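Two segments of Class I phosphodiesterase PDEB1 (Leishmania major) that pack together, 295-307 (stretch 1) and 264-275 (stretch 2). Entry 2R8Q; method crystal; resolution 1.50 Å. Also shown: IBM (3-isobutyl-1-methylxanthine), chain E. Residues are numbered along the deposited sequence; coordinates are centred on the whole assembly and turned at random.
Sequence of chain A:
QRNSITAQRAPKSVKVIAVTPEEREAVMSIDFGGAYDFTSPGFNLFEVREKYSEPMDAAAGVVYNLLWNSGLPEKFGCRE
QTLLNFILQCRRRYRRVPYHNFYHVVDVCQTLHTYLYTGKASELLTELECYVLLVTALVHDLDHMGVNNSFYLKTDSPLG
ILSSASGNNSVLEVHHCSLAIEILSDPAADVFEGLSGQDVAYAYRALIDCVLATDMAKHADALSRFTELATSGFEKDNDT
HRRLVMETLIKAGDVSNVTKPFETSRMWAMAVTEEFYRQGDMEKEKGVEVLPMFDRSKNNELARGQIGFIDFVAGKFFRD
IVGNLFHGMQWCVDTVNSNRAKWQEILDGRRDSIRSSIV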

# COMPACT_ATOMS: atom_id res chain seq x y z
N ASP A 295 10.40 -27.49 4.17
CA ASP A 295 9.80 -28.69 4.74
C ASP A 295 10.51 -29.19 6.00
O ASP A 295 11.59 -29.78 5.94
CB ASP A 295 9.77 -29.81 3.70
CG ASP A 295 8.72 -30.85 4.01
OD1 ASP A 295 8.48 -31.10 5.21
OD2 ASP A 295 8.15 -31.43 3.06
N ARG A 296 9.86 -28.96 7.14
CA ARG A 296 10.37 -29.36 8.44
C ARG A 296 10.51 -30.87 8.55
O ARG A 296 11.44 -31.38 9.19
CB ARG A 296 9.40 -28.85 9.52
CG ARG A 296 9.82 -29.10 10.95
CD ARG A 296 8.67 -28.79 11.89
NE ARG A 296 8.20 -27.40 11.79
CZ ARG A 296 8.88 -26.35 12.22
NH1 ARG A 296 10.07 -26.51 12.79
NH2 ARG A 296 8.37 -25.13 12.10
N SER A 297 9.59 -31.59 7.92
CA SER A 297 9.57 -33.05 7.96
C SER A 297 10.72 -33.78 7.29
O SER A 297 10.95 -34.96 7.55
CB SER A 297 8.24 -33.56 7.38
OG SER A 297 7.14 -33.03 8.10
N LYS A 298 11.46 -33.10 6.41
CA LYS A 298 12.58 -33.74 5.73
C LYS A 298 13.85 -33.69 6.56
O LYS A 298 14.83 -34.36 6.25
CB LYS A 298 12.81 -33.10 4.36
CG LYS A 298 11.72 -33.45 3.35
CD LYS A 298 12.06 -32.98 1.95
CE LYS A 298 11.00 -33.43 0.96
NZ LYS A 298 11.29 -32.99 -0.44
N ASN A 299 13.83 -32.90 7.63
CA ASN A 299 14.97 -32.76 8.53
C ASN A 299 16.29 -32.57 7.78
O ASN A 299 17.24 -33.32 7.99
CB ASN A 299 15.08 -33.98 9.44
CG ASN A 299 13.85 -34.17 10.31
OD1 ASN A 299 12.74 -34.38 9.81
ND2 ASN A 299 14.04 -34.11 11.62
N ASN A 300 16.33 -31.57 6.90
CA ASN A 300 17.53 -31.30 6.12
C ASN A 300 18.68 -30.82 7.01
O ASN A 300 18.46 -30.27 8.08
CB ASN A 300 17.24 -30.24 5.05
CG ASN A 300 16.18 -30.68 4.07
OD1 ASN A 300 16.32 -31.70 3.40
ND2 ASN A 300 15.10 -29.91 3.98
N GLU A 301 19.90 -31.05 6.54
CA GLU A 301 21.10 -30.65 7.28
C GLU A 301 21.33 -29.15 7.09
O GLU A 301 21.28 -28.65 5.96
CB GLU A 301 22.31 -31.42 6.75
CG GLU A 301 23.56 -31.29 7.61
CD GLU A 301 23.41 -31.98 8.95
OE1 GLU A 301 23.24 -33.22 8.95
OE2 GLU A 301 23.47 -31.30 9.99
N LEU A 302 21.57 -28.44 8.18
CA LEU A 302 21.80 -27.00 8.11
C LEU A 302 22.95 -26.69 7.15
O LEU A 302 22.87 -25.75 6.36
CB LEU A 302 22.12 -26.44 9.51
CG LEU A 302 22.12 -24.92 9.69
CD1 LEU A 302 20.73 -24.36 9.45
CD2 LEU A 302 22.58 -24.58 11.10
N ALA A 303 24.00 -27.49 7.22
CA ALA A 303 25.18 -27.32 6.37
C ALA A 303 24.86 -27.39 4.88
O ALA A 303 25.38 -26.61 4.08
CB ALA A 303 26.24 -28.36 6.73
N ARG A 304 24.00 -28.34 4.50
CA ARG A 304 23.63 -28.50 3.10
C ARG A 304 22.94 -27.25 2.54
O ARG A 304 23.27 -26.80 1.44
CB ARG A 304 22.71 -29.71 2.94
CG ARG A 304 22.06 -29.83 1.57
CD ARG A 304 21.37 -31.17 1.42
NE ARG A 304 22.32 -32.26 1.59
CZ ARG A 304 22.05 -33.54 1.35
NH1 ARG A 304 20.85 -33.90 0.92
NH2 ARG A 304 22.99 -34.46 1.53
N GLY A 305 22.00 -26.71 3.29
CA GLY A 305 21.28 -25.52 2.85
C GLY A 305 22.17 -24.30 2.72
O GLY A 305 22.00 -23.49 1.80
N GLN A 306 23.12 -24.15 3.64
CA GLN A 306 24.03 -23.01 3.62
C GLN A 306 25.00 -23.13 2.45
O GLN A 306 25.31 -22.13 1.79
CB GLN A 306 24.79 -22.92 4.94
CG GLN A 306 23.92 -22.49 6.10
CD GLN A 306 23.40 -21.08 5.95
OE1 GLN A 306 24.16 -20.11 6.04
NE2 GLN A 306 22.10 -20.94 5.70
N ILE A 307 25.47 -24.34 2.18
CA ILE A 307 26.38 -24.55 1.06
C ILE A 307 25.67 -24.23 -0.25
O ILE A 307 26.24 -23.60 -1.14
CB ILE A 307 26.89 -26.00 1.03
CG1 ILE A 307 27.78 -26.25 2.25
CG2 ILE A 307 27.67 -26.26 -0.25
CD1 ILE A 307 28.28 -27.67 2.37
N9 IBM E . 17.54 -17.74 1.39
C8 IBM E . 17.73 -19.10 1.28
N7 IBM E . 18.59 -19.58 2.14
C5 IBM E . 18.99 -18.48 2.87
C4 IBM E . 18.36 -17.34 2.42
N3 IBM E . 18.50 -16.08 2.90
C2 IBM E . 19.39 -15.96 3.93
N1 IBM E . 20.08 -17.06 4.44
C6 IBM E . 19.88 -18.31 3.92
O6 IBM E . 20.48 -19.28 4.37
O2 IBM E . 19.58 -14.85 4.42
C10 IBM E . 21.01 -16.88 5.55
C11 IBM E . 17.77 -14.95 2.35
C12 IBM E . 16.27 -15.14 2.64
C13 IBM E . 15.89 -14.50 3.97
C14 IBM E . 15.43 -14.56 1.50
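Stretch 2 264-275: TSRMWAMAVTEE

Stretch 2 is helical from Thr264 to Glu275, a piece of a longer helix that runs on at both ends. Stretch 1 meets it with a short 3-10 turn at 296-298, a loop, and then the first residues of a second helix, 302-307. The two helices cross almost at right angles, 95° between their N-to-C directions, and their axes come no closer than 10.8 Å. A crossing so steep leaves little room for a long seam, and three side chains of stretch 1, Arg296, Leu302 and Gln306, carry the whole contact, which buries 323 Å² over both sides.

The first is Arg296, opposite Glu274 with 8.4 Å between their CA atoms. Neither CA-to-CB bond points at the partner stretch; both lie sideways, and the long side chains bring their ends together. The result is a two-pronged salt bridge: Arg296 NH1 donates to Glu274 OE1 at 3.1 Å, and Arg296 NH2 to Glu274 OE2, also at 3.1 Å. The carboxylate meets the edge of the guanidinium, so both hydrogen bonds can form at once. From Ser297 to Glu301 the chain stays clear of stretch 2, and Glu301 takes the N-cap position of the new helix.

Leu302, the first residue of that helix, is the knob. Its CB points toward stretch 2, and with chi1 t and chi2 p its side chain sits in a hole formed by Arg266, Ala269, Met270 and Thr273, positions spaced i, i+3, i+4 and i+7. Leu302 CD1 lies 3.9 Å from Ala269 CB and 3.4 Å from Thr273 OG1, while Leu302 CD2 reaches Met270 CG at 4.0 Å and Arg266 CG at 4.1 Å. The threonine hydroxyl can line an apolar pocket because Thr273 OG1 donates to its own helix, to Ala269 O at 2.8 Å.

One turn later, Gln306 also points toward stretch 2, with Gln306 CA 7.5 Å from Ala269 CA. Gln306 NE2 packs 3.4 Å from Ala269 CB; the small alanine thus serves both the leucine and the glutamine. The amide is held at both ends: Gln306 NE2 donates to O6 of the xanthine IBM at 2.7 Å, and Gln306 OE1 accepts from water 1 at 2.9 Å and water 2 at 2.8 Å. Those waters also donate to Ser265, water 1 to Ser265 O at 3.0 Å and water 2 to Ser265 OG at 2.7 Å, bridging the two stretches where Gln306 OE1 and Ser265 OG remain 4.3 Å apart.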

# COMPACT_ATOMS: atom_id res chain seq x y z
N THR A 264 28.34 -16.96 14.35
CA THR A 264 27.29 -15.96 14.20
C THR A 264 26.47 -16.29 12.96
O THR A 264 25.24 -16.25 12.99
CB THR A 264 27.91 -14.56 14.08
OG1 THR A 264 28.63 -14.26 15.28
CG2 THR A 264 26.83 -13.50 13.87
N SER A 265 27.16 -16.63 11.88
CA SER A 265 26.49 -16.98 10.63
C SER A 265 25.56 -18.17 10.88
O SER A 265 24.44 -18.22 10.38
CB SER A 265 27.52 -17.34 9.56
OG SER A 265 26.90 -17.65 8.32
N ARG A 266 26.05 -19.13 11.67
CA ARG A 266 25.29 -20.33 11.99
C ARG A 266 24.00 -20.00 12.76
O ARG A 266 22.95 -20.58 12.50
CB ARG A 266 26.18 -21.28 12.81
CG ARG A 266 25.61 -22.65 13.04
CD ARG A 266 26.76 -23.62 13.30
NE ARG A 266 26.28 -24.94 13.70
CZ ARG A 266 25.78 -25.22 14.90
NH1 ARG A 266 25.68 -24.26 15.81
NH2 ARG A 266 25.38 -26.45 15.18
N MET A 267 24.08 -19.06 13.70
CA MET A 267 22.89 -18.69 14.45
C MET A 267 21.86 -18.02 13.54
O MET A 267 20.66 -18.22 13.72
CB MET A 267 23.24 -17.78 15.63
CG MET A 267 23.96 -18.50 16.75
SD MET A 267 24.01 -17.55 18.29
CE MET A 267 22.39 -17.95 18.96
N TRP A 268 22.32 -17.23 12.58
CA TRP A 268 21.38 -16.59 11.67
C TRP A 268 20.71 -17.67 10.83
O TRP A 268 19.51 -17.62 10.58
CB TRP A 268 22.09 -15.60 10.74
CG TRP A 268 22.46 -14.29 11.36
CD1 TRP A 268 23.72 -13.77 11.46
CD2 TRP A 268 21.58 -13.30 11.90
NE1 TRP A 268 23.67 -12.52 12.03
CE2 TRP A 268 22.37 -12.21 12.32
CE3 TRP A 268 20.19 -13.23 12.08
CZ2 TRP A 268 21.82 -11.06 12.90
CZ3 TRP A 268 19.64 -12.09 12.66
CH2 TRP A 268 20.46 -11.02 13.07
N ALA A 269 21.50 -18.65 10.39
CA ALA A 269 20.97 -19.73 9.57
C ALA A 269 19.87 -20.51 10.29
O ALA A 269 18.91 -20.97 9.66
CB ALA A 269 22.10 -20.68 9.14
N MET A 270 20.02 -20.67 11.60
CA MET A 270 19.01 -21.39 12.38
C MET A 270 17.71 -20.59 12.38
O MET A 270 16.63 -21.17 12.28
CB MET A 270 19.49 -21.59 13.82
CG MET A 270 20.69 -22.50 13.95
SD MET A 270 21.25 -22.62 15.67
CE MET A 270 22.69 -23.67 15.49
N ALA A 271 17.82 -19.27 12.48
CA ALA A 271 16.64 -18.41 12.48
C ALA A 271 15.94 -18.43 11.13
O ALA A 271 14.72 -18.54 11.06
CB ALA A 271 17.04 -16.98 12.85
N VAL A 272 16.71 -18.32 10.05
CA VAL A 272 16.14 -18.36 8.70
C VAL A 272 15.43 -19.70 8.50
O VAL A 272 14.29 -19.75 8.03
CB VAL A 272 17.22 -18.23 7.60
CG1 VAL A 272 16.59 -18.44 6.23
CG2 VAL A 272 17.87 -16.87 7.67
N THR A 273 16.11 -20.78 8.87
CA THR A 273 15.55 -22.12 8.72
C THR A 273 14.22 -22.28 9.43
O THR A 273 13.26 -22.81 8.86
CB THR A 273 16.54 -23.18 9.23
OG1 THR A 273 17.73 -23.13 8.43
CG2 THR A 273 15.93 -24.58 9.13
N GLU A 274 14.14 -21.84 10.68
CA GLU A 274 12.90 -21.96 11.43
C GLU A 274 11.78 -21.14 10.81
O GLU A 274 10.62 -21.57 10.81
CB GLU A 274 13.10 -21.55 12.89
CG GLU A 274 11.83 -21.64 13.75
CD GLU A 274 11.13 -23.00 13.69
OE1 GLU A 274 11.82 -24.02 13.51
OE2 GLU A 274 9.89 -23.03 13.84
N GLU A 275 12.10 -19.96 10.27
CA GLU A 275 11.05 -19.16 9.66
C GLU A 275 10.53 -19.87 8.41
O GLU A 275 9.32 -19.92 8.16
CB GLU A 275 11.55 -17.76 9.29
CG GLU A 275 10.45 -16.90 8.67
CD GLU A 275 10.80 -15.43 8.61
OE1 GLU A 275 11.13 -14.85 9.67
OE2 GLU A 275 10.74 -14.84 7.51
O HOH W 1 23.90 -17.66 7.53
O HOH W 2 26.88 -19.63 6.51